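Long-range contact in dally-like, isoform A (PDB 6XTZ), which shields the lipid of Wnt to allow signalling at a distance, and probably acts as a cell-surface proteoglycan that also binds Hedgehog proteins: residues Tyr131-Met143 with Ser190-Thr202. The protein carries 5 engineered substitutions. Residues are numbered along the deposited sequence; the frame is centred on the assembly and turned at random.
Sequences YFANGRVDLLEVM and SVQIKRSFVATRT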
ATOM      1  N   TYR A 131      -4.424  11.719  17.769  1.00 42.55           N
ATOM      2  CA  TYR A 131      -3.428  11.643  16.707  1.00 41.37           C
ATOM      3  C   TYR A 131      -3.620  10.390  15.863  1.00 41.99           C
ATOM      4  O   TYR A 131      -3.596  10.451  14.628  1.00 46.42           O
ATOM      5  CB  TYR A 131      -2.006  11.675  17.267  1.00 38.78           C
ATOM      6  CG  TYR A 131      -1.004  11.369  16.175  1.00 36.92           C
ATOM      7  CD1 TYR A 131      -0.690  12.323  15.218  1.00 35.26           C
ATOM      8  CD2 TYR A 131      -0.418  10.114  16.067  1.00 39.30           C
ATOM      9  CE1 TYR A 131       0.200  12.048  14.199  1.00 40.10           C
ATOM     10  CE2 TYR A 131       0.473   9.827  15.047  1.00 40.39           C
ATOM     11  CZ  TYR A 131       0.778  10.800  14.117  1.00 42.08           C
ATOM     12  OH  TYR A 131       1.663  10.527  13.101  1.00 50.35           O
ATOM     13  N   PHE A 132      -3.789   9.234  16.510  1.00 39.02           N
ATOM     14  CA  PHE A 132      -3.965   8.005  15.746  1.00 43.24           C
ATOM     15  C   PHE A 132      -5.244   8.040  14.926  1.00 45.38           C
ATOM     16  O   PHE A 132      -5.329   7.386  13.880  1.00 43.26           O
ATOM     17  CB  PHE A 132      -3.961   6.787  16.669  1.00 42.43           C
ATOM     18  CG  PHE A 132      -4.022   5.478  15.934  1.00 44.72           C
ATOM     19  CD1 PHE A 132      -2.901   4.985  15.286  1.00 46.13           C
ATOM     20  CD2 PHE A 132      -5.200   4.751  15.874  1.00 39.25           C
ATOM     21  CE1 PHE A 132      -2.950   3.785  14.599  1.00 43.29           C
ATOM     22  CE2 PHE A 132      -5.255   3.549  15.191  1.00 34.80           C
ATOM     23  CZ  PHE A 132      -4.129   3.066  14.552  1.00 39.06           C
ATOM     24  N   ALA A 133      -6.242   8.806  15.371  1.00 49.10           N
ATOM     25  CA  ALA A 133      -7.511   8.875  14.657  1.00 43.26           C
ATOM     26  C   ALA A 133      -7.403   9.748  13.411  1.00 42.99           C
ATOM     27  O   ALA A 133      -7.699   9.298  12.300  1.00 53.22           O
ATOM     28  CB  ALA A 133      -8.610   9.394  15.587  1.00 42.24           C
ATOM     29  N   ASN A 134      -6.982  11.006  13.576  1.00 43.31           N
ATOM     30  CA  ASN A 134      -6.954  11.951  12.468  1.00 45.58           C
ATOM     31  C   ASN A 134      -5.583  12.546  12.170  1.00 44.43           C
ATOM     32  O   ASN A 134      -5.428  13.193  11.130  1.00 47.74           O
ATOM     33  CB  ASN A 134      -7.955  13.096  12.712  1.00 42.91           C
ATOM     34  CG  ASN A 134      -7.676  13.868  13.992  1.00 48.55           C
ATOM     35  OD1 ASN A 134      -6.532  13.995  14.430  1.00 50.81           O
ATOM     36  ND2 ASN A 134      -8.734  14.395  14.599  1.00 50.66           N
ATOM     37  N   GLY A 135      -4.597  12.368  13.046  1.00 55.44           N
ATOM     38  CA  GLY A 135      -3.256  12.844  12.772  1.00 45.79           C
ATOM     39  C   GLY A 135      -3.039  14.329  12.929  1.00 43.30           C
ATOM     40  O   GLY A 135      -1.969  14.822  12.552  1.00 45.61           O
ATOM     41  N   ARG A 136      -4.004  15.061  13.473  1.00 43.83           N
ATOM     42  CA  ARG A 136      -3.875  16.510  13.634  1.00 53.48           C
ATOM     43  C   ARG A 136      -3.409  16.855  15.049  1.00 56.57           C
ATOM     44  O   ARG A 136      -4.043  17.610  15.786  1.00 54.97           O
ATOM     45  CB  ARG A 136      -5.194  17.198  13.288  1.00 62.40           C
ATOM     46  CG  ARG A 136      -5.576  17.050  11.818  1.00 74.92           C
ATOM     47  CD  ARG A 136      -6.687  18.002  11.388  1.00 87.49           C
ATOM     48  NE  ARG A 136      -8.022  17.460  11.628  1.00 94.86           N
ATOM     49  CZ  ARG A 136      -8.914  18.000  12.453  1.00 98.16           C
ATOM     50  NH1 ARG A 136      -8.620  19.108  13.118  1.00 99.24           N
ATOM     51  NH2 ARG A 136     -10.104  17.435  12.606  1.00 97.48           N
ATOM     52  N   VAL A 137      -2.268  16.276  15.422  1.00 50.15           N
ATOM     53  CA  VAL A 137      -1.655  16.489  16.728  1.00 48.87           C
ATOM     54  C   VAL A 137      -0.145  16.559  16.548  1.00 50.84           C
ATOM     55  O   VAL A 137       0.450  15.692  15.902  1.00 49.91           O
ATOM     56  CB  VAL A 137      -2.019  15.375  17.731  1.00 48.40           C
ATOM     57  CG1 VAL A 137      -1.189  15.510  19.003  1.00 41.94           C
ATOM     58  CG2 VAL A 137      -3.505  15.405  18.063  1.00 53.18           C
ATOM     59  N   ASP A 138       0.475  17.593  17.117  1.00 45.85           N
ATOM     60  CA  ASP A 138       1.931  17.698  17.179  1.00 45.08           C
ATOM     61  C   ASP A 138       2.384  16.922  18.411  1.00 45.50           C
ATOM     62  O   ASP A 138       2.288  17.414  19.537  1.00 46.01           O
ATOM     63  CB  ASP A 138       2.365  19.159  17.235  1.00 51.22           C
ATOM     64  CG  ASP A 138       3.859  19.342  17.018  1.00 55.12           C
ATOM     65  OD1 ASP A 138       4.630  18.389  17.262  1.00 55.44           O
ATOM     66  OD2 ASP A 138       4.264  20.449  16.607  1.00 57.36           O
ATOM     67  N   LEU A 139       2.881  15.701  18.195  1.00 45.13           N
ATOM     68  CA  LEU A 139       3.158  14.800  19.312  1.00 41.28           C
ATOM     69  C   LEU A 139       4.259  15.347  20.213  1.00 48.94           C
ATOM     70  O   LEU A 139       4.115  15.369  21.441  1.00 48.41           O
ATOM     71  CB  LEU A 139       3.527  13.414  18.786  1.00 45.68           C
ATOM     72  CG  LEU A 139       2.378  12.624  18.154  1.00 51.62           C
ATOM     73  CD1 LEU A 139       2.886  11.332  17.538  1.00 47.71           C
ATOM     74  CD2 LEU A 139       1.297  12.342  19.189  1.00 39.34           C
ATOM     75  N   LEU A 140       5.372  15.787  19.622  1.00 42.23           N
ATOM     76  CA  LEU A 140       6.471  16.314  20.427  1.00 42.85           C
ATOM     77  C   LEU A 140       6.041  17.544  21.214  1.00 48.12           C
ATOM     78  O   LEU A 140       6.455  17.731  22.364  1.00 48.66           O
ATOM     79  CB  LEU A 140       7.671  16.636  19.538  1.00 47.36           C
ATOM     80  CG  LEU A 140       8.410  15.438  18.940  1.00 47.12           C
ATOM     81  CD1 LEU A 140       9.670  15.897  18.223  1.00 46.44           C
ATOM     82  CD2 LEU A 140       8.744  14.424  20.024  1.00 49.53           C
ATOM     83  N   GLU A 141       5.203  18.391  20.612  1.00 47.17           N
ATOM     84  CA  GLU A 141       4.693  19.557  21.325  1.00 53.17           C
ATOM     85  C   GLU A 141       3.828  19.144  22.512  1.00 54.28           C
ATOM     86  O   GLU A 141       3.954  19.705  23.608  1.00 53.39           O
ATOM     87  CB  GLU A 141       3.905  20.449  20.366  1.00 59.41           C
ATOM     88  CG  GLU A 141       3.194  21.614  21.025  1.00 69.75           C
ATOM     89  CD  GLU A 141       2.350  22.405  20.046  1.00 80.03           C
ATOM     90  OE1 GLU A 141       2.738  22.494  18.861  1.00 83.82           O
ATOM     91  OE2 GLU A 141       1.293  22.931  20.456  1.00 84.82           O
ATOM     92  N   VAL A 142       2.951  18.159  22.316  1.00 46.70           N
ATOM     93  CA  VAL A 142       2.100  17.698  23.408  1.00 48.25           C
ATOM     94  C   VAL A 142       2.933  17.003  24.481  1.00 52.09           C
ATOM     95  O   VAL A 142       2.671  17.150  25.681  1.00 55.74           O
ATOM     96  CB  VAL A 142       0.985  16.784  22.866  1.00 44.05           C
ATOM     97  CG1 VAL A 142       0.156  16.218  24.005  1.00 43.01           C
ATOM     98  CG2 VAL A 142       0.097  17.552  21.898  1.00 43.58           C
ATOM     99  N   MET A 143       3.949  16.241  24.069  1.00 46.82           N
ATOM    100  CA  MET A 143       4.804  15.568  25.041  1.00 45.97           C
ATOM    101  C   MET A 143       5.596  16.571  25.873  1.00 46.99           C
ATOM    102  O   MET A 143       5.750  16.392  27.087  1.00 45.22           O
ATOM    103  CB  MET A 143       5.752  14.600  24.332  1.00 47.74           C
ATOM    104  CG  MET A 143       5.075  13.393  23.701  1.00 46.03           C
ATOM    105  SD  MET A 143       4.232  12.347  24.901  1.00 52.75           S
ATOM    106  CE  MET A 143       5.572  11.968  26.028  1.00 60.16           C
ATOM    107  N   SER A 190       9.793  10.840  25.100  1.00 48.11           N
ATOM    108  CA  SER A 190       8.925  11.585  24.193  1.00 47.49           C
ATOM    109  C   SER A 190       9.210  11.236  22.739  1.00 44.04           C
ATOM    110  O   SER A 190       8.284  11.125  21.926  1.00 47.89           O
ATOM    111  CB  SER A 190       9.089  13.087  24.421  1.00 50.06           C
ATOM    112  OG  SER A 190       8.700  13.451  25.732  1.00 61.96           O
ATOM    113  N   VAL A 191      10.486  11.060  22.388  1.00 40.18           N
ATOM    114  CA  VAL A 191      10.831  10.735  21.009  1.00 47.34           C
ATOM    115  C   VAL A 191      10.407   9.312  20.672  1.00 47.98           C
ATOM    116  O   VAL A 191       9.858   9.053  19.595  1.00 39.97           O
ATOM    117  CB  VAL A 191      12.336  10.951  20.768  1.00 46.76           C
ATOM    118  CG1 VAL A 191      12.702  10.552  19.348  1.00 46.48           C
ATOM    119  CG2 VAL A 191      12.707  12.398  21.024  1.00 44.14           C
ATOM    120  N   GLN A 192      10.650   8.367  21.585  1.00 46.15           N
ATOM    121  CA  GLN A 192      10.275   6.981  21.326  1.00 49.11           C
ATOM    122  C   GLN A 192       8.765   6.817  21.224  1.00 50.07           C
ATOM    123  O   GLN A 192       8.287   5.980  20.449  1.00 46.06           O
ATOM    124  CB  GLN A 192      10.845   6.071  22.413  1.00 51.30           C
ATOM    125  CG  GLN A 192      12.365   5.978  22.391  1.00 66.24           C
ATOM    126  CD  GLN A 192      12.924   5.163  23.541  1.00 78.60           C
ATOM    127  OE1 GLN A 192      12.181   4.506  24.272  1.00 84.42           O
ATOM    128  NE2 GLN A 192      14.240   5.205  23.710  1.00 79.10           N
ATOM    129  N   ILE A 193       7.999   7.602  21.984  1.00 47.38           N
ATOM    130  CA  ILE A 193       6.546   7.570  21.849  1.00 41.14           C
ATOM    131  C   ILE A 193       6.120   8.195  20.526  1.00 45.73           C
ATOM    132  O   ILE A 193       5.264   7.655  19.814  1.00 46.38           O
ATOM    133  CB  ILE A 193       5.881   8.272  23.047  1.00 40.79           C
ATOM    134  CG1 ILE A 193       6.061   7.446  24.323  1.00 40.62           C
ATOM    135  CG2 ILE A 193       4.404   8.521  22.775  1.00 36.33           C
ATOM    136  CD1 ILE A 193       5.452   8.085  25.551  1.00 42.71           C
ATOM    137  N   LYS A 194       6.713   9.337  20.173  1.00 46.01           N
ATOM    138  CA  LYS A 194       6.354  10.011  18.930  1.00 43.32           C
ATOM    139  C   LYS A 194       6.662   9.134  17.723  1.00 45.73           C
ATOM    140  O   LYS A 194       5.822   8.970  16.831  1.00 38.56           O
ATOM    141  CB  LYS A 194       7.086  11.351  18.835  1.00 41.30           C
ATOM    142  CG  LYS A 194       6.844  12.121  17.543  1.00 41.64           C
ATOM    143  CD  LYS A 194       8.011  11.970  16.577  1.00 39.83           C
ATOM    144  CE  LYS A 194       7.849  12.864  15.366  1.00 48.41           C
ATOM    145  NZ  LYS A 194       8.960  12.669  14.389  1.00 52.28           N
ATOM    146  N   ARG A 195       7.867   8.557  17.679  1.00 45.96           N
ATOM    147  CA  ARG A 195       8.218   7.662  16.580  1.00 44.72           C
ATOM    148  C   ARG A 195       7.242   6.498  16.485  1.00 45.25           C
ATOM    149  O   ARG A 195       6.841   6.100  15.384  1.00 45.95           O
ATOM    150  CB  ARG A 195       9.639   7.133  16.760  1.00 44.64           C
ATOM    151  CG  ARG A 195      10.742   8.158  16.599  1.00 50.12           C
ATOM    152  CD  ARG A 195      12.053   7.552  17.066  1.00 56.71           C
ATOM    153  NE  ARG A 195      13.215   8.363  16.723  1.00 60.46           N
ATOM    154  CZ  ARG A 195      14.462   8.034  17.036  1.00 59.79           C
ATOM    155  NH1 ARG A 195      14.704   6.910  17.697  1.00 50.73           N
ATOM    156  NH2 ARG A 195      15.470   8.822  16.686  1.00 67.61           N
ATOM    157  N   SER A 196       6.849   5.938  17.631  1.00 45.07           N
ATOM    158  CA  SER A 196       5.976   4.770  17.631  1.00 47.05           C
ATOM    159  C   SER A 196       4.597   5.110  17.077  1.00 44.55           C
ATOM    160  O   SER A 196       4.045   4.365  16.260  1.00 45.17           O
ATOM    161  CB  SER A 196       5.864   4.203  19.045  1.00 47.21           C
ATOM    162  OG  SER A 196       5.166   2.971  19.043  1.00 56.04           O
ATOM    163  N   PHE A 197       4.028   6.238  17.506  1.00 43.08           N
ATOM    164  CA  PHE A 197       2.683   6.596  17.068  1.00 39.77           C
ATOM    165  C   PHE A 197       2.662   7.030  15.608  1.00 42.57           C
ATOM    166  O   PHE A 197       1.695   6.753  14.887  1.00 42.81           O
ATOM    167  CB  PHE A 197       2.114   7.692  17.967  1.00 38.19           C
ATOM    168  CG  PHE A 197       1.390   7.164  19.171  1.00 44.28           C
ATOM    169  CD1 PHE A 197       2.087   6.802  20.313  1.00 42.73           C
ATOM    170  CD2 PHE A 197       0.012   7.022  19.158  1.00 42.67           C
ATOM    171  CE1 PHE A 197       1.421   6.310  21.420  1.00 38.55           C
ATOM    172  CE2 PHE A 197      -0.660   6.533  20.263  1.00 39.53           C
ATOM    173  CZ  PHE A 197       0.045   6.176  21.394  1.00 39.80           C
ATOM    174  N   VAL A 198       3.712   7.715  15.149  1.00 44.54           N
ATOM    175  CA  VAL A 198       3.779   8.101  13.744  1.00 44.11           C
ATOM    176  C   VAL A 198       3.915   6.867  12.861  1.00 41.00           C
ATOM    177  O   VAL A 198       3.222   6.730  11.848  1.00 41.48           O
ATOM    178  CB  VAL A 198       4.931   9.095  13.508  1.00 40.81           C
ATOM    179  CG1 VAL A 198       5.091   9.374  12.022  1.00 36.89           C
ATOM    180  CG2 VAL A 198       4.674  10.388  14.262  1.00 40.90           C
ATOM    181  N   ALA A 199       4.800   5.942  13.241  1.00 41.47           N
ATOM    182  CA  ALA A 199       4.979   4.728  12.452  1.00 38.78           C
ATOM    183  C   ALA A 199       3.727   3.859  12.475  1.00 42.48           C
ATOM    184  O   ALA A 199       3.372   3.247  11.462  1.00 46.00           O
ATOM    185  CB  ALA A 199       6.188   3.942  12.961  1.00 33.27           C
ATOM    186  N   THR A 200       3.042   3.799  13.619  1.00 41.11           N
ATOM    187  CA  THR A 200       1.851   2.962  13.724  1.00 39.86           C
ATOM    188  C   THR A 200       0.713   3.515  12.874  1.00 41.91           C
ATOM    189  O   THR A 200       0.060   2.771  12.133  1.00 40.96           O
ATOM    190  CB  THR A 200       1.419   2.840  15.186  1.00 42.47           C
ATOM    191  OG1 THR A 200       2.513   2.343  15.968  1.00 42.75           O
ATOM    192  CG2 THR A 200       0.238   1.890  15.314  1.00 29.14           C
ATOM    193  N   ARG A 201       0.461   4.821  12.968  1.00 41.37           N
ATOM    194  CA  ARG A 201      -0.612   5.426  12.186  1.00 39.67           C
ATOM    195  C   ARG A 201      -0.307   5.367  10.695  1.00 38.95           C
ATOM    196  O   ARG A 201      -1.168   4.991   9.891  1.00 38.57           O
ATOM    197  CB  ARG A 201      -0.840   6.870  12.631  1.00 40.76           C
ATOM    198  CG  ARG A 201      -1.648   7.681  11.634  1.00 47.73           C
ATOM    199  CD  ARG A 201      -2.017   9.052  12.170  1.00 44.73           C
ATOM    200  NE  ARG A 201      -2.589   9.892  11.121  1.00 53.65           N
ATOM    201  CZ  ARG A 201      -3.855   9.836  10.720  1.00 48.94           C
ATOM    202  NH1 ARG A 201      -4.697   8.977  11.279  1.00 45.60           N
ATOM    203  NH2 ARG A 201      -4.282  10.641   9.756  1.00 47.28           N
ATOM    204  N   THR A 202       0.918   5.733  10.308  1.00 36.20           N
ATOM    205  CA  THR A 202       1.276   5.752   8.893  1.00 38.02           C
ATOM    206  C   THR A 202       1.179   4.361   8.276  1.00 40.38           C
ATOM    207  O   THR A 202       0.776   4.214   7.117  1.00 46.54           O
ATOM    208  CB  THR A 202       2.683   6.324   8.719  1.00 38.51           C
ATOM    209  OG1 THR A 202       2.752   7.615   9.338  1.00 40.45           O
ATOM    210  CG2 THR A 202       3.035   6.458   7.243  1.00 32.40           C
TER
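R201, its chain extended from CG to NE, carries its guanidinium to the C-terminal end of helix 118-134, among Y131, F132, A133 and N134. Its NH1 donates to F132 O (3.1 Å), bent to 135° and arriving above the carbonyl plane, and more weakly to A133 O; N134 O is near NH2, but at an angle too poor for a hydrogen bond. G135 N lies over the centre of one guanidinium face. The positive group thus meets the carbonyl end of a helix, where the dipole probably favours it.

The Y131 ring is sandwiched: R201 CD lies 4.1 Å from the ring centroid over one face, a CH-pi contact, and L139 CD1 covers the rim of the opposite face. With CG anti to the backbone N (chi1 171°), Y131 reaches across to helix 185-216, its edge meeting F197 O; Y131 OH lies 3.2 Å from V198 CG2, a close van der Waals contact. F132 CE1 touches T200 CG2 and R201 CA, and the F132 ring also meets F91 of helix 51-110.

Beyond the turn, L139 CD1 packs on F197 CB (3.7 Å), while L140 CD2 lies against K194 CB. M143, bent at chi2 and chi3, brings CE to I193 CD1 (3.9 Å) and to S190, whose OG bonds to P186 O.

Segments 139-143 and 190-202 run roughly antiparallel (144°, axes 9.5 Å apart at closest approach): two successive helices, 118-134 and 139-158, joined by a short turn and packed across helix 185-216 within the all-helical glypican core, where I193 touches the bound O-palmitoleoyl serine.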